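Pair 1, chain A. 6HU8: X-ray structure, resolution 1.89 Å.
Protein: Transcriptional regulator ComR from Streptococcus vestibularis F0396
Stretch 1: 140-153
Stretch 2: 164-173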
# COMPACT_ATOMS: atom_id res chain seq x y z
N LYS A 140 6.06 16.91 -1.41
CA LYS A 140 6.21 16.73 0.03
C LYS A 140 5.81 15.31 0.40
O LYS A 140 6.43 14.68 1.25
CB LYS A 140 5.38 17.75 0.80
CG LYS A 140 5.70 19.20 0.44
CD LYS A 140 5.09 20.19 1.42
CE LYS A 140 3.96 19.57 2.25
NZ LYS A 140 3.60 20.39 3.44
N VAL A 141 4.79 14.79 -0.26
CA VAL A 141 4.39 13.40 -0.10
C VAL A 141 5.48 12.49 -0.67
O VAL A 141 5.84 11.47 -0.08
CB VAL A 141 3.05 13.13 -0.80
CG1 VAL A 141 2.75 11.64 -0.84
CG2 VAL A 141 1.94 13.91 -0.11
N GLU A 142 6.01 12.88 -1.82
CA GLU A 142 7.02 12.07 -2.50
C GLU A 142 8.27 11.87 -1.66
O GLU A 142 8.84 10.78 -1.64
CB GLU A 142 7.39 12.71 -3.85
CG GLU A 142 8.30 11.85 -4.73
CD GLU A 142 7.61 10.57 -5.23
OE1 GLU A 142 6.38 10.42 -5.03
OE2 GLU A 142 8.33 9.72 -5.81
N GLU A 143 8.69 12.93 -0.97
CA GLU A 143 9.88 12.92 -0.10
C GLU A 143 9.70 11.93 1.06
O GLU A 143 10.63 11.21 1.44
CB GLU A 143 10.16 14.34 0.42
CG GLU A 143 11.41 14.50 1.27
CD GLU A 143 11.58 15.91 1.85
OE1 GLU A 143 10.56 16.60 2.07
OE2 GLU A 143 12.72 16.34 2.10
N ILE A 144 8.50 11.91 1.63
CA ILE A 144 8.17 10.99 2.71
C ILE A 144 8.05 9.56 2.18
O ILE A 144 8.62 8.61 2.74
CB ILE A 144 6.86 11.42 3.43
CG1 ILE A 144 7.12 12.67 4.27
CG2 ILE A 144 6.27 10.28 4.29
CD1 ILE A 144 5.91 13.56 4.49
N TYR A 145 7.33 9.39 1.07
CA TYR A 145 7.20 8.07 0.47
C TYR A 145 8.58 7.51 0.16
O TYR A 145 8.82 6.31 0.35
CB TYR A 145 6.34 8.14 -0.81
CG TYR A 145 6.69 7.09 -1.82
CD1 TYR A 145 6.14 5.80 -1.76
CD2 TYR A 145 7.56 7.38 -2.87
CE1 TYR A 145 6.47 4.84 -2.71
CE2 TYR A 145 7.90 6.44 -3.81
CZ TYR A 145 7.36 5.18 -3.73
OH TYR A 145 7.72 4.27 -4.69
N GLU A 146 9.48 8.36 -0.29
CA GLU A 146 10.79 7.89 -0.75
C GLU A 146 11.53 7.13 0.36
O GLU A 146 12.02 6.03 0.13
CB GLU A 146 11.66 9.04 -1.26
CG GLU A 146 12.95 8.54 -1.89
CD GLU A 146 13.80 9.65 -2.52
OE1 GLU A 146 14.33 10.49 -1.77
OE2 GLU A 146 13.93 9.68 -3.76
N ASP A 147 11.58 7.69 1.57
CA ASP A 147 12.35 7.02 2.61
C ASP A 147 11.61 5.81 3.17
O ASP A 147 12.22 4.78 3.46
CB ASP A 147 12.73 8.01 3.73
CG ASP A 147 13.90 8.91 3.33
OD1 ASP A 147 14.48 8.66 2.24
OD2 ASP A 147 14.27 9.82 4.09
N LEU A 148 10.29 5.90 3.32
CA LEU A 148 9.51 4.73 3.76
C LEU A 148 9.62 3.57 2.74
O LEU A 148 9.72 2.41 3.14
CB LEU A 148 8.05 5.10 4.01
CG LEU A 148 7.90 6.00 5.25
CD1 LEU A 148 6.51 6.62 5.36
CD2 LEU A 148 8.21 5.21 6.51
N PHE A 149 9.65 3.88 1.44
CA PHE A 149 9.83 2.82 0.45
C PHE A 149 11.23 2.21 0.51
O PHE A 149 11.35 0.99 0.36
CB PHE A 149 9.57 3.33 -0.97
CG PHE A 149 9.64 2.25 -2.02
CD1 PHE A 149 8.88 1.09 -1.89
CD2 PHE A 149 10.45 2.39 -3.14
CE1 PHE A 149 8.94 0.07 -2.85
CE2 PHE A 149 10.53 1.39 -4.11
CZ PHE A 149 9.77 0.23 -3.97
N GLU A 150 12.27 3.03 0.72
CA GLU A 150 13.62 2.49 0.93
C GLU A 150 13.63 1.49 2.09
O GLU A 150 14.34 0.50 2.06
CB GLU A 150 14.64 3.59 1.25
CG GLU A 150 15.28 4.24 0.07
CD GLU A 150 15.99 3.25 -0.84
OE1 GLU A 150 16.75 2.39 -0.35
OE2 GLU A 150 15.74 3.32 -2.06
N GLN A 151 12.85 1.79 3.12
CA GLN A 151 12.81 0.92 4.29
C GLN A 151 12.03 -0.36 3.95
O GLN A 151 12.38 -1.45 4.41
CB GLN A 151 12.21 1.68 5.48
CG GLN A 151 13.25 2.65 6.06
CD GLN A 151 12.68 3.68 7.02
OE1 GLN A 151 11.48 3.91 7.08
NE2 GLN A 151 13.56 4.32 7.77
N VAL A 152 11.02 -0.25 3.10
CA VAL A 152 10.22 -1.44 2.76
C VAL A 152 11.08 -2.42 1.95
O VAL A 152 10.95 -3.64 2.11
CB VAL A 152 8.94 -1.05 1.99
CG1 VAL A 152 8.38 -2.24 1.21
CG2 VAL A 152 7.91 -0.49 2.95
N LYS A 153 11.97 -1.88 1.12
CA LYS A 153 12.87 -2.71 0.30
C LYS A 153 13.67 -3.72 1.13
O LYS A 153 14.06 -4.77 0.63
CB LYS A 153 13.85 -1.83 -0.47
CG LYS A 153 13.25 -1.00 -1.61
CD LYS A 153 14.33 -0.07 -2.17
CE LYS A 153 13.81 0.82 -3.28
NZ LYS A 153 14.86 1.73 -3.87
N LEU A 164 0.61 -0.64 1.43
CA LEU A 164 0.09 0.56 0.78
C LEU A 164 1.22 1.41 0.18
O LEU A 164 1.05 2.00 -0.88
CB LEU A 164 -0.76 1.37 1.76
CG LEU A 164 -2.07 0.63 2.13
CD1 LEU A 164 -2.84 1.37 3.21
CD2 LEU A 164 -2.94 0.43 0.92
N VAL A 165 2.37 1.48 0.85
CA VAL A 165 3.53 2.12 0.25
C VAL A 165 3.86 1.40 -1.06
O VAL A 165 4.16 2.02 -2.09
CB VAL A 165 4.76 2.09 1.20
CG1 VAL A 165 6.01 2.56 0.47
CG2 VAL A 165 4.50 2.94 2.46
N ILE A 166 3.81 0.08 -1.01
CA ILE A 166 4.11 -0.74 -2.18
C ILE A 166 3.07 -0.49 -3.28
O ILE A 166 3.38 -0.52 -4.47
CB ILE A 166 4.17 -2.24 -1.82
CG1 ILE A 166 5.40 -2.52 -0.96
CG2 ILE A 166 4.19 -3.12 -3.08
CD1 ILE A 166 5.51 -3.94 -0.45
N ASP A 167 1.83 -0.21 -2.88
CA ASP A 167 0.82 0.20 -3.85
C ASP A 167 1.24 1.51 -4.55
O ASP A 167 1.16 1.61 -5.79
CB ASP A 167 -0.53 0.36 -3.15
CG ASP A 167 -1.69 0.08 -4.07
OD1 ASP A 167 -1.46 -0.17 -5.28
OD2 ASP A 167 -2.84 0.10 -3.57
N TYR A 168 1.71 2.49 -3.77
CA TYR A 168 2.13 3.78 -4.33
C TYR A 168 3.32 3.60 -5.28
O TYR A 168 3.43 4.30 -6.31
CB TYR A 168 2.50 4.76 -3.22
CG TYR A 168 2.32 6.22 -3.57
CD1 TYR A 168 1.18 6.66 -4.24
CD2 TYR A 168 3.28 7.17 -3.21
CE1 TYR A 168 1.01 8.01 -4.55
CE2 TYR A 168 3.12 8.52 -3.51
CZ TYR A 168 1.98 8.93 -4.18
OH TYR A 168 1.82 10.26 -4.47
N TYR A 169 4.19 2.66 -4.94
CA TYR A 169 5.32 2.32 -5.81
C TYR A 169 4.81 1.82 -7.17
O TYR A 169 5.20 2.35 -8.22
CB TYR A 169 6.22 1.28 -5.14
CG TYR A 169 7.11 0.51 -6.11
CD1 TYR A 169 8.07 1.18 -6.89
CD2 TYR A 169 7.00 -0.87 -6.24
CE1 TYR A 169 8.88 0.48 -7.79
CE2 TYR A 169 7.81 -1.58 -7.15
CZ TYR A 169 8.74 -0.90 -7.91
OH TYR A 169 9.54 -1.58 -8.79
N PHE A 170 3.92 0.83 -7.17
CA PHE A 170 3.34 0.32 -8.42
C PHE A 170 2.65 1.44 -9.20
O PHE A 170 2.73 1.49 -10.44
CB PHE A 170 2.36 -0.82 -8.14
CG PHE A 170 3.02 -2.05 -7.60
CD1 PHE A 170 4.28 -2.43 -8.06
CD2 PHE A 170 2.40 -2.82 -6.64
CE1 PHE A 170 4.91 -3.57 -7.57
CE2 PHE A 170 3.02 -3.97 -6.15
CZ PHE A 170 4.28 -4.33 -6.61
N TYR A 171 2.00 2.34 -8.47
CA TYR A 171 1.38 3.52 -9.05
C TYR A 171 2.38 4.40 -9.81
O TYR A 171 2.01 5.05 -10.78
CB TYR A 171 0.71 4.33 -7.95
CG TYR A 171 -0.14 5.50 -8.39
CD1 TYR A 171 -1.32 5.30 -9.10
CD2 TYR A 171 0.20 6.81 -8.03
CE1 TYR A 171 -2.12 6.38 -9.47
CE2 TYR A 171 -0.60 7.88 -8.40
CZ TYR A 171 -1.76 7.66 -9.12
OH TYR A 171 -2.55 8.73 -9.49
N HIS A 172 3.64 4.41 -9.38
CA HIS A 172 4.70 5.12 -10.12
C HIS A 172 4.99 4.46 -11.47
O HIS A 172 5.40 5.12 -12.43
CB HIS A 172 6.02 5.18 -9.33
CG HIS A 172 6.04 6.19 -8.24
ND1 HIS A 172 5.17 6.16 -7.18
CD2 HIS A 172 6.84 7.27 -8.04
CE1 HIS A 172 5.42 7.18 -6.37
NE2 HIS A 172 6.44 7.86 -6.87
N LEU A 173 4.82 3.14 -11.53
CA LEU A 173 5.21 2.38 -12.70
C LEU A 173 4.12 2.36 -13.76
O LEU A 173 4.36 1.93 -14.88
CB LEU A 173 5.55 0.94 -12.32
CG LEU A 173 6.70 0.76 -11.34
CD1 LEU A 173 7.04 -0.71 -11.20
CD2 LEU A 173 7.91 1.55 -11.82
O HOH W 1 4.06 11.73 -4.37

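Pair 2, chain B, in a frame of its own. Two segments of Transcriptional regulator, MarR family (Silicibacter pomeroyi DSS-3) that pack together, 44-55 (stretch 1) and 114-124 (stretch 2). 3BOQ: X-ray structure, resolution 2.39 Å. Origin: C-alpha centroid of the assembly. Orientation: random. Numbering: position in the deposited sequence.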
# COMPACT_ATOMS: atom_id res chain seq x y z
N GLY B 44 -1.48 2.99 -20.43
CA GLY B 44 -2.89 3.21 -20.19
C GLY B 44 -3.50 2.20 -19.23
O GLY B 44 -4.71 2.16 -19.07
N LEU B 45 -2.65 1.38 -18.62
CA LEU B 45 -2.99 0.44 -17.55
C LEU B 45 -2.59 0.97 -16.18
O LEU B 45 -1.49 1.54 -16.00
CB LEU B 45 -2.26 -0.87 -17.76
CG LEU B 45 -3.03 -2.05 -18.29
CD1 LEU B 45 -3.99 -1.65 -19.37
CD2 LEU B 45 -2.01 -3.08 -18.78
N SER B 46 -3.51 0.78 -15.23
CA SER B 46 -3.32 1.02 -13.81
C SER B 46 -2.49 -0.08 -13.23
O SER B 46 -2.48 -1.19 -13.77
CB SER B 46 -4.67 0.91 -13.11
OG SER B 46 -5.10 2.19 -12.81
N LEU B 47 -1.86 0.19 -12.10
CA LEU B 47 -1.24 -0.87 -11.36
C LEU B 47 -2.29 -1.91 -10.93
O LEU B 47 -2.04 -3.11 -11.04
CB LEU B 47 -0.48 -0.31 -10.17
CG LEU B 47 0.69 -1.13 -9.64
CD1 LEU B 47 1.63 -1.52 -10.79
CD2 LEU B 47 1.43 -0.37 -8.50
N ALA B 48 -3.45 -1.45 -10.42
CA ALA B 48 -4.55 -2.35 -10.05
C ALA B 48 -4.94 -3.28 -11.24
O ALA B 48 -5.09 -4.49 -11.06
CB ALA B 48 -5.75 -1.56 -9.52
N LYS B 49 -5.07 -2.70 -12.44
CA LYS B 49 -5.37 -3.43 -13.67
C LYS B 49 -4.29 -4.41 -14.10
O LYS B 49 -4.56 -5.58 -14.42
CB LYS B 49 -5.61 -2.44 -14.80
CG LYS B 49 -6.96 -1.73 -14.73
CD LYS B 49 -7.33 -1.13 -16.06
CE LYS B 49 -8.57 -0.34 -15.91
NZ LYS B 49 -8.81 0.45 -17.14
N PHE B 50 -3.05 -3.91 -14.15
CA PHE B 50 -1.88 -4.72 -14.44
C PHE B 50 -1.85 -5.90 -13.47
O PHE B 50 -1.68 -7.05 -13.89
CB PHE B 50 -0.59 -3.89 -14.34
CG PHE B 50 0.65 -4.71 -14.51
CD1 PHE B 50 1.08 -5.09 -15.79
CD2 PHE B 50 1.35 -5.20 -13.41
CE1 PHE B 50 2.19 -5.90 -15.98
CE2 PHE B 50 2.48 -6.01 -13.57
CZ PHE B 50 2.91 -6.36 -14.86
N ASP B 51 -2.02 -5.61 -12.17
CA ASP B 51 -2.05 -6.65 -11.16
C ASP B 51 -3.07 -7.79 -11.43
O ASP B 51 -2.69 -8.97 -11.40
CB ASP B 51 -2.24 -6.03 -9.77
CG ASP B 51 -2.46 -7.07 -8.68
OD1 ASP B 51 -1.77 -8.12 -8.72
OD2 ASP B 51 -3.33 -6.84 -7.81
N ALA B 52 -4.33 -7.44 -11.70
CA ALA B 52 -5.35 -8.43 -12.10
C ALA B 52 -4.94 -9.25 -13.33
O ALA B 52 -5.05 -10.49 -13.34
CB ALA B 52 -6.70 -7.75 -12.34
N MSE B 53 -4.46 -8.57 -14.36
CA MSE B 53 -4.03 -9.25 -15.61
C MSE B 53 -2.88 -10.25 -15.41
O MSE B 53 -2.82 -11.28 -16.08
CB MSE B 53 -3.67 -8.24 -16.67
CG MSE B 53 -4.83 -7.39 -17.07
SE MSE B 53 -4.36 -5.87 -18.21
CE MSE B 53 -3.94 -6.86 -19.89
N ALA B 54 -1.97 -9.93 -14.49
CA ALA B 54 -0.86 -10.79 -14.16
C ALA B 54 -1.34 -12.13 -13.60
O ALA B 54 -0.77 -13.17 -13.93
CB ALA B 54 0.06 -10.07 -13.16
N GLN B 55 -2.37 -12.10 -12.76
CA GLN B 55 -2.92 -13.32 -12.17
C GLN B 55 -3.54 -14.18 -13.25
O GLN B 55 -3.34 -15.38 -13.26
CB GLN B 55 -3.94 -13.03 -11.07
CG GLN B 55 -3.51 -11.97 -10.09
CD GLN B 55 -2.03 -12.08 -9.67
OE1 GLN B 55 -1.29 -11.09 -9.71
NE2 GLN B 55 -1.60 -13.29 -9.31
N THR B 114 -1.16 -9.74 -25.31
CA THR B 114 -0.15 -8.90 -25.95
C THR B 114 0.15 -7.62 -25.14
O THR B 114 1.31 -7.27 -24.96
CB THR B 114 -0.58 -8.51 -27.38
OG1 THR B 114 -0.52 -9.66 -28.23
CG2 THR B 114 0.31 -7.39 -27.95
N THR B 115 -0.90 -6.92 -24.69
CA THR B 115 -0.78 -5.70 -23.88
C THR B 115 -0.06 -6.05 -22.56
O THR B 115 0.82 -5.31 -22.12
CB THR B 115 -2.18 -5.01 -23.63
OG1 THR B 115 -2.70 -4.48 -24.86
CG2 THR B 115 -2.07 -3.85 -22.64
N PHE B 116 -0.41 -7.19 -21.97
CA PHE B 116 0.18 -7.60 -20.72
C PHE B 116 1.71 -7.76 -20.79
O PHE B 116 2.43 -7.29 -19.90
CB PHE B 116 -0.44 -8.90 -20.19
CG PHE B 116 0.22 -9.37 -18.94
CD1 PHE B 116 -0.00 -8.67 -17.73
CD2 PHE B 116 1.16 -10.39 -18.97
CE1 PHE B 116 0.67 -9.03 -16.58
CE2 PHE B 116 1.85 -10.78 -17.81
CZ PHE B 116 1.61 -10.10 -16.61
N LYS B 117 2.19 -8.42 -21.84
CA LYS B 117 3.62 -8.62 -22.03
C LYS B 117 4.36 -7.29 -22.25
O LYS B 117 5.40 -7.07 -21.62
CB LYS B 117 3.90 -9.63 -23.15
CG LYS B 117 3.27 -11.00 -22.85
CD LYS B 117 3.54 -12.07 -23.92
CE LYS B 117 2.64 -13.29 -23.68
NZ LYS B 117 2.77 -14.37 -24.71
N GLN B 118 3.83 -6.40 -23.10
CA GLN B 118 4.40 -5.06 -23.25
C GLN B 118 4.37 -4.32 -21.91
O GLN B 118 5.33 -3.63 -21.57
CB GLN B 118 3.67 -4.21 -24.31
CG GLN B 118 3.58 -4.78 -25.74
CD GLN B 118 2.67 -3.93 -26.65
OE1 GLN B 118 1.48 -3.74 -26.39
NE2 GLN B 118 3.25 -3.41 -27.73
N ALA B 119 3.28 -4.47 -21.14
CA ALA B 119 3.11 -3.74 -19.88
C ALA B 119 4.02 -4.30 -18.78
O ALA B 119 4.46 -3.57 -17.86
CB ALA B 119 1.66 -3.77 -19.44
N SER B 120 4.26 -5.60 -18.87
CA SER B 120 5.14 -6.33 -17.97
C SER B 120 6.59 -5.85 -18.15
O SER B 120 7.30 -5.67 -17.18
CB SER B 120 5.03 -7.82 -18.28
OG SER B 120 5.61 -8.58 -17.26
N GLU B 121 6.99 -5.63 -19.40
CA GLU B 121 8.30 -5.08 -19.72
C GLU B 121 8.43 -3.68 -19.11
O GLU B 121 9.43 -3.38 -18.42
CB GLU B 121 8.47 -5.03 -21.25
CG GLU B 121 9.87 -5.18 -21.79
CD GLU B 121 9.91 -5.62 -23.29
OE1 GLU B 121 8.86 -5.52 -24.02
OE2 GLU B 121 11.00 -6.05 -23.76
N ALA B 122 7.42 -2.85 -19.36
CA ALA B 122 7.33 -1.46 -18.87
C ALA B 122 7.37 -1.36 -17.35
O ALA B 122 8.05 -0.50 -16.80
CB ALA B 122 6.07 -0.78 -19.41
N HIS B 123 6.62 -2.24 -16.70
CA HIS B 123 6.49 -2.31 -15.24
C HIS B 123 7.86 -2.57 -14.55
O HIS B 123 8.19 -1.89 -13.57
CB HIS B 123 5.51 -3.43 -14.88
CG HIS B 123 5.45 -3.76 -13.43
ND1 HIS B 123 6.39 -4.56 -12.81
CD2 HIS B 123 4.56 -3.41 -12.47
CE1 HIS B 123 6.09 -4.68 -11.54
NE2 HIS B 123 4.99 -4.00 -11.30
N ASN B 124 8.59 -3.56 -15.05
CA ASN B 124 9.89 -3.94 -14.53
C ASN B 124 10.98 -2.92 -14.86
O ASN B 124 11.92 -2.75 -14.08
CB ASN B 124 10.30 -5.33 -15.05
CG ASN B 124 9.37 -6.45 -14.55
OD1 ASN B 124 8.57 -6.24 -13.64
ND2 ASN B 124 9.49 -7.62 -15.14

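Two helices that cross at a steep angle meet over a short patch, and the same backbone frame can be filled by quite different side chains. Pair 1, from the regulator ComR, and pair 2, from a MarR-family regulator, illustrate the principle. Their helices cross at -112° and -118°, with axes approaching to 9.9 and 10.4 Å, and the backbone of 14 central residues superposes with an RMSD of 0.6 Å. The buried surface is also similar, 540 Å² in pair 1 and 454 Å² in pair 2.

A feature common to both pairs is an aromatic ring from the first helix laid against a histidine of the second. Tyr145(A) matches Phe50(B), with side-chain centres only 0.7 Å apart, and both adopt chi1 t. His172(A) falls on His123(B), though here the CA atoms lie 1.8 Å apart and the rotamers differ, m in pair 1 and t in pair 2. The overlap of the rings also differs. Phe50(B) and His123(B) form an offset stack, centroids 4.7 Å apart and planes at 14°. Tyr145(A) and His172(A) have the same centroid separation and planes at 18°, but the rings are slid apart and barely overlap.

The surroundings of the histidine differ more sharply. At the position of Glu142(A), pair 2 has Leu47(B). The carboxylate accepts a hydrogen bond from the imidazole, His172(A) NE2 to Glu142(A) OE2 at 2.9 Å, while ND1 of the same ring donates to Tyr168(A) O at 2.7 Å, so both ring nitrogens are engaged. A water links Glu142(A) OE1 and Tyr168(A) OH, 2.7 Å from each. In pair 2 the leucine offers a methyl instead: Leu47(B) CD1 lies 3.9 Å from His123(B) CD2, at the edge of the imidazole, and no hydrogen bond crosses between the stretches. As in pair 1, ND1 bonds within its own helix, but to a side chain: His123(B) ND1 donates to Asn124(B) OD1 at 2.9 Å.

Bulk is also redistributed around the crossing. In pair 1 the second helix supplies Tyr168(A), whose edge points toward the face of Tyr145(A), with CD2 3.5 Å from Tyr145(A) CD1. Pair 2 has the small Ala119(B) there, its CB 3.9 Å from Phe50(B) CD1 and 3.8 Å from Leu45(B) CD2.

A second exchange joins two pairs of matched positions. Phe149(A) and Val165(A) correspond to Ala54(B) and Phe116(B), so the large ring changes helices. Val165(A) is a knob among Tyr145(A), Leu148(A), Phe149(A) and Val152(A), and the Phe149(A) ring forms an offset stack with Tyr169(A), centroids 4.6 Å apart. In pair 2, Phe116(B) reaches across from the second helix: its CE1 comes within 3.6 Å of Ala54(B) CB, and its CD1 within 3.8 Å of CB of the selenomethionine Met53(B). The knob is now Phe50(B), seated among Phe116(B), Ala119(B), Ser120(B) and His123(B). One backbone crossing thus accommodates different distributions of aromatic bulk and polar contacts.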